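Local coordinates for VP1 (Polyomavirus HPyV7, PDB 4PCH), which forms the pentameric capsomers of the polyomavirus capsid as its major coat protein, a jelly-roll subunit that also serves attachment to host cells, at the interface of chains A and B. Numbering follows the deposited sequence. Chains: chain A/B, VP1.

The three contacts lie along one seam between neighbouring jelly-roll subunits of the VP1 pentamer. Contact 1 sits about 13 Å from both contact 2 and contact 3, measured between C-alpha centres, while contacts 2 and 3 are about 5 Å apart and share A:Pro96, A:Met98 and B:Val254. B:Glu172 joins contact 1 to contact 2, its backbone carbonyl taking part in the water links of both and its carboxylate added in contact 2. A:Ala95 to A:Ala99 runs through all three, meeting B:Val175 and B:Glu172 in contact 1, the B:Tyr47 and B:Glu172 pair in contact 2 and a methionine-lined pocket in contact 3.

Contact 1: the interface of chains A and B. Residues chain A 42, 95, 258; chain B 133, 135, 153, 172, 175.
A side-by-side contact between adjacent VP1 subunits, this patch helps join two jelly-roll domains of the polyomavirus coat protein family within the pentamer, pairing unlike surfaces of identical chains; each chain is the truncated jelly-roll core of VP1, the part that forms the pentamer. B:Ile133 places its CG2 methyl over the centre of the A:Tyr258 ring, 3.4 Å from the ring centroid, in a CH-pi contact. The two side chains slide past each other in opposite directions; chi1 of B:Ile133 (-60°) sets CG2 anti to the backbone N and thereby over the ring, with CG1 beside CD2. At the ring's edge, in its plane, CG2 of B:Val175 approaches CE2 of A:Tyr258 at 3.9 Å and also packs against the methyl of A:Ala95. CB of B:Pro135 packs against the phenol oxygen, 3.5 Å from OH of A:Tyr258, and that oxygen also bonds water 1 at 2.7 Å. Water 1 in turn bonds the backbone carbonyl oxygens of B:Ile133 and B:Glu172, tying the tyrosine to two segments of chain B. Off the CD1/CE1 edge, opposite B:Val175, A:Ser42 holds B:Asp153 through both its backbone and its hydroxyl. Its N gives a nearly straight bond (168° at H) to OD2 of B:Asp153, at 3.0 Å, from above the carboxylate plane. OG of A:Ser42 donates to the backbone O of B:Asp153 at 2.7 Å, 35° out of the carbonyl plane. The same hydroxyl bonds water 2, in the tyrosine ring plane, which continues to the carbonyl of B:Pro135.

Contact 2: the interface of chains A and B. Residues chain A 96, 98-99, 110; chain B 47, 53, 172, 254.
B:Tyr47 and A:Ala99 meet through a hydrogen bond from the backbone N of A:Ala99, at the start of the 3-10 helix 99-101, to the phenol OH of B:Tyr47 at 2.9 Å (149° at H). The phenol ring is framed by chain A: the CE methyl of A:Met98 stands over the centre of one face, 4.3 Å above the plane, and CA of A:Ala99 lies at the edge. CD1 of A:Leu110 adds a contact at CE2 and CD2 of B:Tyr47, the two side chains crossing at about a right angle. Bends at chi2 (-78°) and chi3 (-74°) of A:Met98 turn the chain so that its terminal CE methyl comes over the phenol ring, and this CE also reaches CG2 of B:Val254 at 3.8 Å. Near its root, CG of A:Met98 packs on the carboxylate carbon CD of B:Glu172 at 3.6 Å. Further out, the phenol OH of B:Tyr47 donates to OE1 of B:Glu172 at 2.5 Å, on the syn side of the carboxylate; the same OH therefore accepts from one chain and donates within the other. OE1 of B:Glu172 also bonds water 4, held by the backbone N of A:Met98 at 2.9 Å from the water oxygen. Water 4 passes to water 3, which links the carbonyl oxygens of A:Pro96 and B:Glu172. This direct and water-borne network fastens the chain A loop at 96-99 to its neighbour and probably helps set the register of adjacent subunits in the VP1 pentamer.

Contact 3: the interface of chains A and B. Residues chain A 96-98, 112; chain B 116, 232, 235, 254.
A mainly apolar socket in the subunit interface of the VP1 pentamer, this patch receives the chain A loop 96-98 against strands 224-236 and 253-256 and the loop residue B:Thr116 of the neighbouring jelly roll, helping to hold the two subunits together. A:Met98 enters with its thioether: SD lies 3.8 Å from CB of B:Thr116, the two side chains running past each other in opposite directions. The terminal CE methyl of A:Met98 goes on to SD of B:Met232 at 3.9 Å and SD of B:Met235 at 4.1 Å, so that one methyl is met by two sulfurs from the same strand as well as by B:Val254. The side chain of B:Met232 is extended through chi2 (170°) and turns at chi3 (60°), bringing its CE to CB of A:Pro96 at 3.8 Å; its sulfur meets A:Met98, and its methyl touches both A:Pro96 and the sulfur of A:Met98. The proline ring is also touched by B:Thr116, whose CG2 methyl, anti to the backbone N, comes within 3.7 Å of CB of A:Pro96. The same methyl also touches SD of A:Met98, which it meets at about a right angle to the proline. On the polar branch of B:Thr116 the link is by water 5, whose oxygen lies 2.7 Å from the hydroxyl OG1 of B:Thr116 and 2.8 Å from the backbone O of A:Gln97.

Contact 1: the interface of chains A and B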
loop_
_atom_site.group_PDB
_atom_site.type_symbol
_atom_site.label_atom_id
_atom_site.label_comp_id
_atom_site.label_asym_id
_atom_site.label_seq_id
_atom_site.Cartn_x
_atom_site.Cartn_y
_atom_site.Cartn_z
ATOM N N SER A 42 6.643 19.658 -20.396
ATOM C CA SER A 42 6.362 18.524 -19.515
ATOM C C SER A 42 7.059 17.215 -19.946
ATOM O O SER A 42 6.999 16.230 -19.217
ATOM C CB SER A 42 4.858 18.282 -19.354
ATOM O OG SER A 42 4.257 18.148 -20.627
ATOM N N ALA A 95 -2.615 13.622 -16.412
ATOM C CA ALA A 95 -3.656 12.810 -17.079
ATOM C C ALA A 95 -3.063 11.428 -17.394
ATOM O O ALA A 95 -1.860 11.314 -17.560
ATOM C CB ALA A 95 -4.081 13.481 -18.359
ATOM N N TYR A 258 2.269 18.058 -15.412
ATOM C CA TYR A 258 1.902 19.211 -16.216
ATOM C C TYR A 258 2.066 20.522 -15.458
ATOM O O TYR A 258 2.113 21.607 -16.043
ATOM C CB TYR A 258 0.453 19.086 -16.610
ATOM C CG TYR A 258 0.079 17.919 -17.521
ATOM C CD1 TYR A 258 1.015 17.277 -18.333
ATOM C CD2 TYR A 258 -1.244 17.493 -17.607
ATOM C CE1 TYR A 258 0.639 16.261 -19.188
ATOM C CE2 TYR A 258 -1.623 16.492 -18.485
ATOM C CZ TYR A 258 -0.677 15.891 -19.284
ATOM O OH TYR A 258 -1.073 14.902 -20.167
ATOM N N ILE B 133 -4.760 19.817 -21.965
ATOM C CA ILE B 133 -3.324 19.604 -22.095
ATOM C C ILE B 133 -3.087 18.505 -23.102
ATOM O O ILE B 133 -3.647 17.426 -22.968
ATOM C CB ILE B 133 -2.675 19.118 -20.766
ATOM C CG1 ILE B 133 -2.891 20.161 -19.677
ATOM C CG2 ILE B 133 -1.192 18.838 -20.988
ATOM C CD1 ILE B 133 -2.049 21.393 -19.828
ATOM N N PRO B 135 -0.167 16.147 -24.087
ATOM C CA PRO B 135 1.158 15.783 -23.571
ATOM C C PRO B 135 2.238 15.833 -24.625
ATOM O O PRO B 135 3.427 15.935 -24.281
ATOM C CB PRO B 135 0.954 14.357 -23.026
ATOM C CG PRO B 135 -0.178 13.813 -23.809
ATOM C CD PRO B 135 -1.100 15.011 -23.993
ATOM N N ASP B 153 1.357 21.775 -23.494
ATOM C CA ASP B 153 1.728 20.580 -22.717
ATOM C C ASP B 153 1.940 20.892 -21.226
ATOM O O ASP B 153 2.268 20.004 -20.441
ATOM C CB ASP B 153 2.990 19.909 -23.316
ATOM C CG ASP B 153 4.251 20.725 -23.112
ATOM O OD1 ASP B 153 4.175 21.957 -23.052
ATOM O OD2 ASP B 153 5.336 20.141 -23.062
ATOM N N GLU B 172 -7.814 11.537 -21.266
ATOM C CA GLU B 172 -6.406 11.659 -21.613
ATOM C C GLU B 172 -5.954 13.102 -21.898
ATOM O O GLU B 172 -4.750 13.357 -21.924
ATOM C CB GLU B 172 -6.090 10.809 -22.826
ATOM C CG GLU B 172 -6.147 9.335 -22.550
ATOM C CD GLU B 172 -6.282 8.529 -23.823
ATOM O OE1 GLU B 172 -5.352 8.569 -24.640
ATOM O OE2 GLU B 172 -7.306 7.859 -23.971
ATOM N N VAL B 175 -7.822 17.865 -17.621
ATOM C CA VAL B 175 -7.491 17.678 -16.206
ATOM C C VAL B 175 -8.322 18.645 -15.344
ATOM O O VAL B 175 -8.446 19.824 -15.701
ATOM C CB VAL B 175 -5.995 17.976 -15.975
ATOM C CG1 VAL B 175 -5.612 17.742 -14.528
ATOM C CG2 VAL B 175 -5.109 17.115 -16.883
HETATM O O HOH W 1 -3.561 15.507 -20.928
HETATM O O HOH W 2 3.580 15.607 -21.358
#

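Contact 2: the interface of chains A and B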
loop_
_atom_site.group_PDB
_atom_site.type_symbol
_atom_site.label_atom_id
_atom_site.label_comp_id
_atom_site.label_asym_id
_atom_site.label_seq_id
_atom_site.Cartn_x
_atom_site.Cartn_y
_atom_site.Cartn_z
ATOM N N PRO A 96 -3.907 10.382 -17.493
ATOM C CA PRO A 96 -3.356 9.082 -17.919
ATOM C C PRO A 96 -2.748 9.189 -19.317
ATOM O O PRO A 96 -3.301 9.845 -20.178
ATOM C CB PRO A 96 -4.582 8.162 -17.910
ATOM C CG PRO A 96 -5.774 9.070 -18.057
ATOM C CD PRO A 96 -5.374 10.337 -17.335
ATOM N N MET A 98 -1.723 7.282 -22.653
ATOM C CA MET A 98 -2.122 6.102 -23.439
ATOM C C MET A 98 -1.462 6.175 -24.813
ATOM O O MET A 98 -0.283 5.856 -24.948
ATOM C CB MET A 98 -3.642 6.039 -23.532
ATOM C CG MET A 98 -4.357 5.906 -22.199
ATOM S SD MET A 98 -4.298 4.237 -21.538
ATOM C CE MET A 98 -5.464 3.402 -22.603
ATOM N N ALA A 99 -2.193 6.620 -25.850
ATOM C CA ALA A 99 -1.548 6.746 -27.188
ATOM C C ALA A 99 -0.310 7.633 -27.128
ATOM O O ALA A 99 0.643 7.411 -27.877
ATOM C CB ALA A 99 -2.506 7.290 -28.233
ATOM N N LEU A 110 -0.169 -1.092 -25.001
ATOM C CA LEU A 110 0.436 0.218 -24.764
ATOM C C LEU A 110 1.544 0.113 -23.728
ATOM O O LEU A 110 1.493 -0.731 -22.803
ATOM C CB LEU A 110 -0.620 1.215 -24.269
ATOM C CG LEU A 110 -1.729 1.490 -25.238
ATOM C CD1 LEU A 110 -2.753 2.423 -24.625
ATOM C CD2 LEU A 110 -1.220 2.048 -26.569
ATOM N N TYR B 47 -8.448 0.274 -29.186
ATOM C CA TYR B 47 -7.831 1.577 -28.929
ATOM C C TYR B 47 -6.820 1.951 -30.024
ATOM O O TYR B 47 -6.643 3.149 -30.328
ATOM C CB TYR B 47 -7.191 1.590 -27.540
ATOM C CG TYR B 47 -6.634 2.924 -27.174
ATOM C CD1 TYR B 47 -7.428 3.914 -26.590
ATOM C CD2 TYR B 47 -5.319 3.245 -27.457
ATOM C CE1 TYR B 47 -6.921 5.155 -26.279
ATOM C CE2 TYR B 47 -4.810 4.490 -27.156
ATOM C CZ TYR B 47 -5.610 5.447 -26.556
ATOM O OH TYR B 47 -5.049 6.697 -26.328
ATOM N N LEU B 53 -6.110 9.554 -30.924
ATOM C CA LEU B 53 -7.298 9.236 -30.160
ATOM C C LEU B 53 -8.527 9.264 -31.051
ATOM O O LEU B 53 -8.809 10.270 -31.661
ATOM C CB LEU B 53 -7.520 10.237 -29.006
ATOM C CG LEU B 53 -6.696 9.953 -27.765
ATOM C CD1 LEU B 53 -5.213 10.093 -28.066
ATOM C CD2 LEU B 53 -7.146 10.915 -26.667
ATOM N N GLU B 172 -7.814 11.537 -21.266
ATOM C CA GLU B 172 -6.406 11.659 -21.613
ATOM C C GLU B 172 -5.954 13.102 -21.898
ATOM O O GLU B 172 -4.750 13.357 -21.924
ATOM C CB GLU B 172 -6.090 10.809 -22.826
ATOM C CG GLU B 172 -6.147 9.335 -22.550
ATOM C CD GLU B 172 -6.282 8.529 -23.823
ATOM O OE1 GLU B 172 -5.352 8.569 -24.640
ATOM O OE2 GLU B 172 -7.306 7.859 -23.971
ATOM N N VAL B 254 -9.925 -0.491 -24.157
ATOM C CA VAL B 254 -10.065 0.070 -22.808
ATOM C C VAL B 254 -11.213 -0.573 -22.043
ATOM O O VAL B 254 -12.338 -0.702 -22.559
ATOM C CB VAL B 254 -10.245 1.600 -22.867
ATOM C CG1 VAL B 254 -10.536 2.150 -21.491
ATOM C CG2 VAL B 254 -9.020 2.228 -23.488
HETATM O O HOH W 3 -2.668 11.538 -22.351
HETATM O O HOH W 4 -2.616 9.479 -24.324
#

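Contact 3: the interface of chains A and B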
loop_
_atom_site.group_PDB
_atom_site.type_symbol
_atom_site.label_atom_id
_atom_site.label_comp_id
_atom_site.label_asym_id
_atom_site.label_seq_id
_atom_site.Cartn_x
_atom_site.Cartn_y
_atom_site.Cartn_z
ATOM N N PRO A 96 -3.907 10.382 -17.493
ATOM C CA PRO A 96 -3.356 9.082 -17.919
ATOM C C PRO A 96 -2.748 9.189 -19.317
ATOM O O PRO A 96 -3.301 9.845 -20.178
ATOM C CB PRO A 96 -4.582 8.162 -17.910
ATOM C CG PRO A 96 -5.774 9.070 -18.057
ATOM C CD PRO A 96 -5.374 10.337 -17.335
ATOM N N GLN A 97 -1.610 8.525 -19.522
ATOM C CA GLN A 97 -0.876 8.561 -20.771
ATOM C C GLN A 97 -1.129 7.210 -21.484
ATOM O O GLN A 97 -0.818 6.160 -20.953
ATOM C CB GLN A 97 0.594 8.755 -20.521
ATOM C CG GLN A 97 0.972 10.024 -19.734
ATOM C CD GLN A 97 0.562 11.296 -20.451
ATOM O OE1 GLN A 97 0.852 11.487 -21.655
ATOM N NE2 GLN A 97 -0.129 12.189 -19.721
ATOM N N MET A 98 -1.723 7.282 -22.653
ATOM C CA MET A 98 -2.122 6.102 -23.439
ATOM C C MET A 98 -1.462 6.175 -24.813
ATOM O O MET A 98 -0.283 5.856 -24.948
ATOM C CB MET A 98 -3.642 6.039 -23.532
ATOM C CG MET A 98 -4.357 5.906 -22.199
ATOM S SD MET A 98 -4.298 4.237 -21.538
ATOM C CE MET A 98 -5.464 3.402 -22.603
ATOM N N GLY A 112 2.677 2.945 -21.739
ATOM C CA GLY A 112 2.396 3.815 -20.575
ATOM C C GLY A 112 3.661 4.451 -20.021
ATOM O O GLY A 112 4.777 4.248 -20.553
ATOM N N THR B 116 -2.830 1.098 -17.725
ATOM C CA THR B 116 -2.963 2.462 -17.194
ATOM C C THR B 116 -4.402 2.686 -16.729
ATOM O O THR B 116 -5.351 2.201 -17.346
ATOM C CB THR B 116 -2.467 3.458 -18.283
ATOM O OG1 THR B 116 -1.039 3.404 -18.320
ATOM C CG2 THR B 116 -2.888 4.884 -18.021
ATOM N N MET B 232 -11.322 4.294 -15.641
ATOM C CA MET B 232 -10.607 3.421 -16.570
ATOM C C MET B 232 -9.831 2.431 -15.729
ATOM O O MET B 232 -8.924 2.820 -15.004
ATOM C CB MET B 232 -9.646 4.223 -17.434
ATOM C CG MET B 232 -8.837 3.304 -18.358
ATOM S SD MET B 232 -7.885 4.163 -19.611
ATOM C CE MET B 232 -6.826 5.158 -18.596
ATOM N N MET B 235 -6.701 -2.051 -19.620
ATOM C CA MET B 235 -7.021 -2.576 -20.953
ATOM C C MET B 235 -7.300 -4.091 -20.915
ATOM O O MET B 235 -6.959 -4.799 -19.943
ATOM C CB MET B 235 -5.918 -2.226 -21.949
ATOM C CG MET B 235 -5.851 -0.726 -22.270
ATOM S SD MET B 235 -4.614 -0.450 -23.572
ATOM C CE MET B 235 -5.766 -0.252 -24.947
ATOM N N VAL B 254 -9.925 -0.491 -24.157
ATOM C CA VAL B 254 -10.065 0.070 -22.808
ATOM C C VAL B 254 -11.213 -0.573 -22.043
ATOM O O VAL B 254 -12.338 -0.702 -22.559
ATOM C CB VAL B 254 -10.245 1.600 -22.867
ATOM C CG1 VAL B 254 -10.536 2.150 -21.491
ATOM C CG2 VAL B 254 -9.020 2.228 -23.488
HETATM O O HOH W 5 0.568 5.564 -18.557
#